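Local coordinates for putative cell invasion protein with MAC/Perforin domain (Bacteroides thetaiotaomicron VPI-5482, PDB 3KK7) that is of unproven function but belongs to the membrane-attack complex/perforin family and may act in cell invasion or membrane attack by this gut symbiont, at residues Phe49-Ala61 with Asp71-Lys83. Residues are numbered along the deposited sequence; the frame is centred on the assembly and turned at random.
Sequences FTDATDFLGCSYA and DFANAKYPVVNMK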
# COMPACT_ATOMS: atom_id res chain seq x y z
N PHE A 49 4.22 -10.07 18.53
CA PHE A 49 4.37 -11.30 17.76
C PHE A 49 4.98 -12.48 18.57
O PHE A 49 6.18 -12.81 18.43
CB PHE A 49 5.17 -11.02 16.48
CG PHE A 49 4.57 -9.91 15.64
CD1 PHE A 49 3.25 -9.99 15.21
CD2 PHE A 49 5.33 -8.79 15.29
CE1 PHE A 49 2.68 -8.96 14.45
CE2 PHE A 49 4.77 -7.76 14.52
CZ PHE A 49 3.46 -7.85 14.10
N THR A 50 4.12 -13.08 19.42
CA THR A 50 4.43 -14.30 20.23
C THR A 50 4.90 -15.44 19.29
O THR A 50 6.08 -15.82 19.30
CB THR A 50 3.18 -14.80 21.09
OG1 THR A 50 2.45 -13.68 21.61
CG2 THR A 50 3.59 -15.74 22.23
N ASP A 51 3.96 -15.94 18.47
CA ASP A 51 4.23 -17.06 17.58
C ASP A 51 4.05 -16.69 16.08
O ASP A 51 3.56 -15.60 15.72
CB ASP A 51 3.42 -18.30 17.99
CG ASP A 51 1.95 -18.22 17.58
OD1 ASP A 51 1.65 -17.93 16.39
OD2 ASP A 51 1.08 -18.50 18.44
N ALA A 52 4.45 -17.67 15.26
CA ALA A 52 4.55 -17.58 13.82
C ALA A 52 3.22 -17.34 13.10
O ALA A 52 3.21 -16.94 11.95
CB ALA A 52 5.21 -18.85 13.30
N THR A 53 2.11 -17.57 13.78
CA THR A 53 0.80 -17.43 13.17
C THR A 53 0.26 -15.99 13.29
O THR A 53 -0.69 -15.61 12.60
CB THR A 53 -0.20 -18.47 13.76
OG1 THR A 53 -0.70 -18.00 15.02
CG2 THR A 53 0.47 -19.85 13.95
N ASP A 54 0.86 -15.19 14.16
CA ASP A 54 0.38 -13.82 14.39
C ASP A 54 0.73 -12.83 13.28
O ASP A 54 0.34 -11.69 13.39
CB ASP A 54 0.94 -13.24 15.71
CG ASP A 54 0.46 -13.97 16.95
OD1 ASP A 54 -0.75 -14.28 17.08
OD2 ASP A 54 1.31 -14.19 17.83
N PHE A 55 1.49 -13.19 12.25
CA PHE A 55 1.80 -12.20 11.21
C PHE A 55 0.67 -12.03 10.20
O PHE A 55 0.66 -11.07 9.44
CB PHE A 55 3.09 -12.54 10.47
CG PHE A 55 4.26 -12.58 11.36
CD1 PHE A 55 4.86 -11.42 11.77
CD2 PHE A 55 4.75 -13.78 11.83
CE1 PHE A 55 5.93 -11.45 12.64
CE2 PHE A 55 5.85 -13.81 12.70
CZ PHE A 55 6.42 -12.65 13.11
N LEU A 56 -0.28 -12.96 10.20
CA LEU A 56 -1.32 -12.95 9.20
C LEU A 56 -2.20 -11.72 9.39
O LEU A 56 -2.54 -11.37 10.50
CB LEU A 56 -2.16 -14.22 9.30
CG LEU A 56 -2.82 -14.68 8.00
CD1 LEU A 56 -1.80 -15.03 6.94
CD2 LEU A 56 -3.74 -15.88 8.32
N GLY A 57 -2.53 -11.05 8.30
CA GLY A 57 -3.36 -9.85 8.33
C GLY A 57 -2.66 -8.59 8.80
O GLY A 57 -3.34 -7.56 9.04
N CYS A 58 -1.34 -8.67 8.97
CA CYS A 58 -0.53 -7.50 9.29
C CYS A 58 -0.02 -6.83 8.05
O CYS A 58 0.13 -7.45 7.00
CB CYS A 58 0.68 -7.83 10.16
SG CYS A 58 0.17 -8.27 11.81
N SER A 59 0.27 -5.55 8.19
CA SER A 59 0.90 -4.81 7.13
C SER A 59 2.34 -5.31 6.97
O SER A 59 2.96 -5.87 7.90
CB SER A 59 0.89 -3.33 7.46
OG SER A 59 1.63 -3.12 8.65
N TYR A 60 2.86 -5.10 5.77
CA TYR A 60 4.17 -5.53 5.40
C TYR A 60 4.90 -4.36 4.72
O TYR A 60 4.33 -3.70 3.83
CB TYR A 60 4.07 -6.74 4.47
CG TYR A 60 5.41 -7.26 4.07
CD1 TYR A 60 6.08 -6.75 2.95
CD2 TYR A 60 6.04 -8.22 4.83
CE1 TYR A 60 7.35 -7.22 2.60
CE2 TYR A 60 7.30 -8.70 4.48
CZ TYR A 60 7.95 -8.19 3.37
OH TYR A 60 9.19 -8.68 3.08
N ALA A 61 6.15 -4.12 5.12
CA ALA A 61 6.93 -2.95 4.65
C ALA A 61 7.94 -3.30 3.57
O ALA A 61 8.87 -4.08 3.79
CB ALA A 61 7.66 -2.31 5.82
N ASP A 71 10.73 -11.58 5.20
CA ASP A 71 11.39 -11.39 6.49
C ASP A 71 10.36 -10.88 7.52
O ASP A 71 9.74 -9.85 7.31
CB ASP A 71 12.54 -10.37 6.27
CG ASP A 71 13.32 -10.02 7.55
OD1 ASP A 71 12.92 -10.37 8.68
OD2 ASP A 71 14.36 -9.34 7.37
N PHE A 72 10.24 -11.59 8.64
CA PHE A 72 9.31 -11.25 9.70
C PHE A 72 9.48 -9.83 10.22
O PHE A 72 8.52 -9.21 10.63
CB PHE A 72 9.38 -12.25 10.86
CG PHE A 72 10.59 -12.09 11.73
CD1 PHE A 72 10.56 -11.23 12.82
CD2 PHE A 72 11.75 -12.79 11.46
CE1 PHE A 72 11.67 -11.08 13.65
CE2 PHE A 72 12.88 -12.63 12.28
CZ PHE A 72 12.84 -11.77 13.37
N ALA A 73 10.71 -9.31 10.21
CA ALA A 73 10.98 -7.94 10.63
C ALA A 73 10.16 -6.90 9.82
O ALA A 73 9.88 -5.83 10.31
CB ALA A 73 12.48 -7.63 10.52
N ASN A 74 9.80 -7.20 8.58
CA ASN A 74 9.04 -6.27 7.77
C ASN A 74 7.54 -6.30 8.07
O ASN A 74 6.77 -5.51 7.51
CB ASN A 74 9.26 -6.55 6.28
CG ASN A 74 10.71 -6.42 5.86
OD1 ASN A 74 11.48 -5.65 6.45
ND2 ASN A 74 11.10 -7.17 4.83
N ALA A 75 7.11 -7.25 8.90
CA ALA A 75 5.73 -7.27 9.39
C ALA A 75 5.59 -6.13 10.38
O ALA A 75 6.37 -6.04 11.31
CB ALA A 75 5.43 -8.60 10.07
N LYS A 76 4.62 -5.24 10.18
CA LYS A 76 4.55 -4.06 11.04
C LYS A 76 3.39 -4.06 12.03
O LYS A 76 3.60 -4.38 13.19
CB LYS A 76 4.56 -2.79 10.19
CG LYS A 76 5.88 -2.53 9.43
CD LYS A 76 7.08 -2.15 10.34
CE LYS A 76 8.37 -2.12 9.52
NZ LYS A 76 9.56 -2.61 10.28
N TYR A 77 2.19 -3.69 11.61
CA TYR A 77 1.04 -3.63 12.50
C TYR A 77 -0.18 -4.32 11.94
O TYR A 77 -0.32 -4.54 10.72
CB TYR A 77 0.65 -2.19 12.80
CG TYR A 77 1.77 -1.33 13.30
CD1 TYR A 77 2.17 -1.37 14.63
CD2 TYR A 77 2.43 -0.44 12.43
CE1 TYR A 77 3.19 -0.56 15.08
CE2 TYR A 77 3.45 0.36 12.87
CZ TYR A 77 3.83 0.30 14.19
OH TYR A 77 4.87 1.10 14.61
N PRO A 78 -1.10 -4.67 12.82
CA PRO A 78 -2.26 -5.40 12.32
C PRO A 78 -3.17 -4.51 11.49
O PRO A 78 -3.43 -3.38 11.89
CB PRO A 78 -3.01 -5.87 13.58
CG PRO A 78 -2.22 -5.45 14.76
CD PRO A 78 -0.95 -4.76 14.29
N VAL A 79 -3.62 -5.03 10.35
CA VAL A 79 -4.67 -4.40 9.56
C VAL A 79 -6.00 -5.13 9.82
O VAL A 79 -7.02 -4.51 10.15
CB VAL A 79 -4.32 -4.40 8.09
CG1 VAL A 79 -5.48 -3.94 7.28
CG2 VAL A 79 -3.10 -3.52 7.88
N VAL A 80 -5.96 -6.46 9.72
CA VAL A 80 -7.12 -7.25 10.08
C VAL A 80 -7.06 -7.57 11.56
O VAL A 80 -6.01 -7.96 12.07
CB VAL A 80 -7.21 -8.57 9.28
CG1 VAL A 80 -8.52 -9.26 9.61
CG2 VAL A 80 -7.14 -8.29 7.77
N ASN A 81 -8.17 -7.34 12.26
CA ASN A 81 -8.32 -7.86 13.63
C ASN A 81 -8.63 -9.36 13.58
O ASN A 81 -9.80 -9.76 13.61
CB ASN A 81 -9.42 -7.10 14.39
CG ASN A 81 -9.54 -7.54 15.86
OD1 ASN A 81 -9.03 -8.58 16.24
ND2 ASN A 81 -10.20 -6.75 16.67
N MSE A 82 -7.56 -10.18 13.51
CA MSE A 82 -7.64 -11.63 13.39
C MSE A 82 -8.33 -12.34 14.53
O MSE A 82 -9.07 -13.28 14.32
CB MSE A 82 -6.23 -12.22 13.25
CG MSE A 82 -5.55 -11.87 11.95
SE MSE A 82 -6.46 -12.56 10.34
CE MSE A 82 -6.29 -14.43 10.79
N LYS A 83 -8.08 -11.91 15.75
CA LYS A 83 -8.72 -12.53 16.89
C LYS A 83 -10.23 -12.34 16.75
O LYS A 83 -10.99 -13.29 16.92
CB LYS A 83 -8.20 -11.95 18.21
CG LYS A 83 -9.04 -12.32 19.46
CD LYS A 83 -8.44 -11.74 20.75
CE LYS A 83 -9.04 -12.37 22.02
NZ LYS A 83 -10.40 -11.86 22.35
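Tyr60 lays its ring across Asn74, whose CB sits over one ring face, 3.8 Å from the centroid. With CG anti to the backbone N (chi1 -178°), the Tyr60 ring extends far enough for OH to accept from Asn74 ND2 at 3.0 Å, nearly in the amide plane, with ring and amide 87° apart. Gly70 N also bonds that hydroxyl; a phenylalanine here would probably deprive Gly70 N and Asn74 ND2 of the oxygen they share. Thr66 N holds the other end of the amide, Asn74 OD1. Ser59 OG, folded back between its own N and carbonyl carbon (chi1 62°), accepts from Tyr77 N at 3.1 Å and is also bonded to Tyr208 O; a short hydroxyl suits this site beside the backbone. Small Ala75 fits against Phe55, CB to CD1, while Phe55 CZ meets Phe72 CB. Gly57 O takes both Val79 N and Val80 N in its carbonyl plane; the residue's positive phi, third in a type II turn, favours glycine, and a CB would crowd Val80 and selenomethionine Met82. Cys58-Pro78 and Tyr60-Ala75 are non-hydrogen-bonded pairs whose register slips by one residue: two antiparallel bridges with a beta bulge between them, where strand 58-60 also pairs with strand 211-218 of the MACPF sheet.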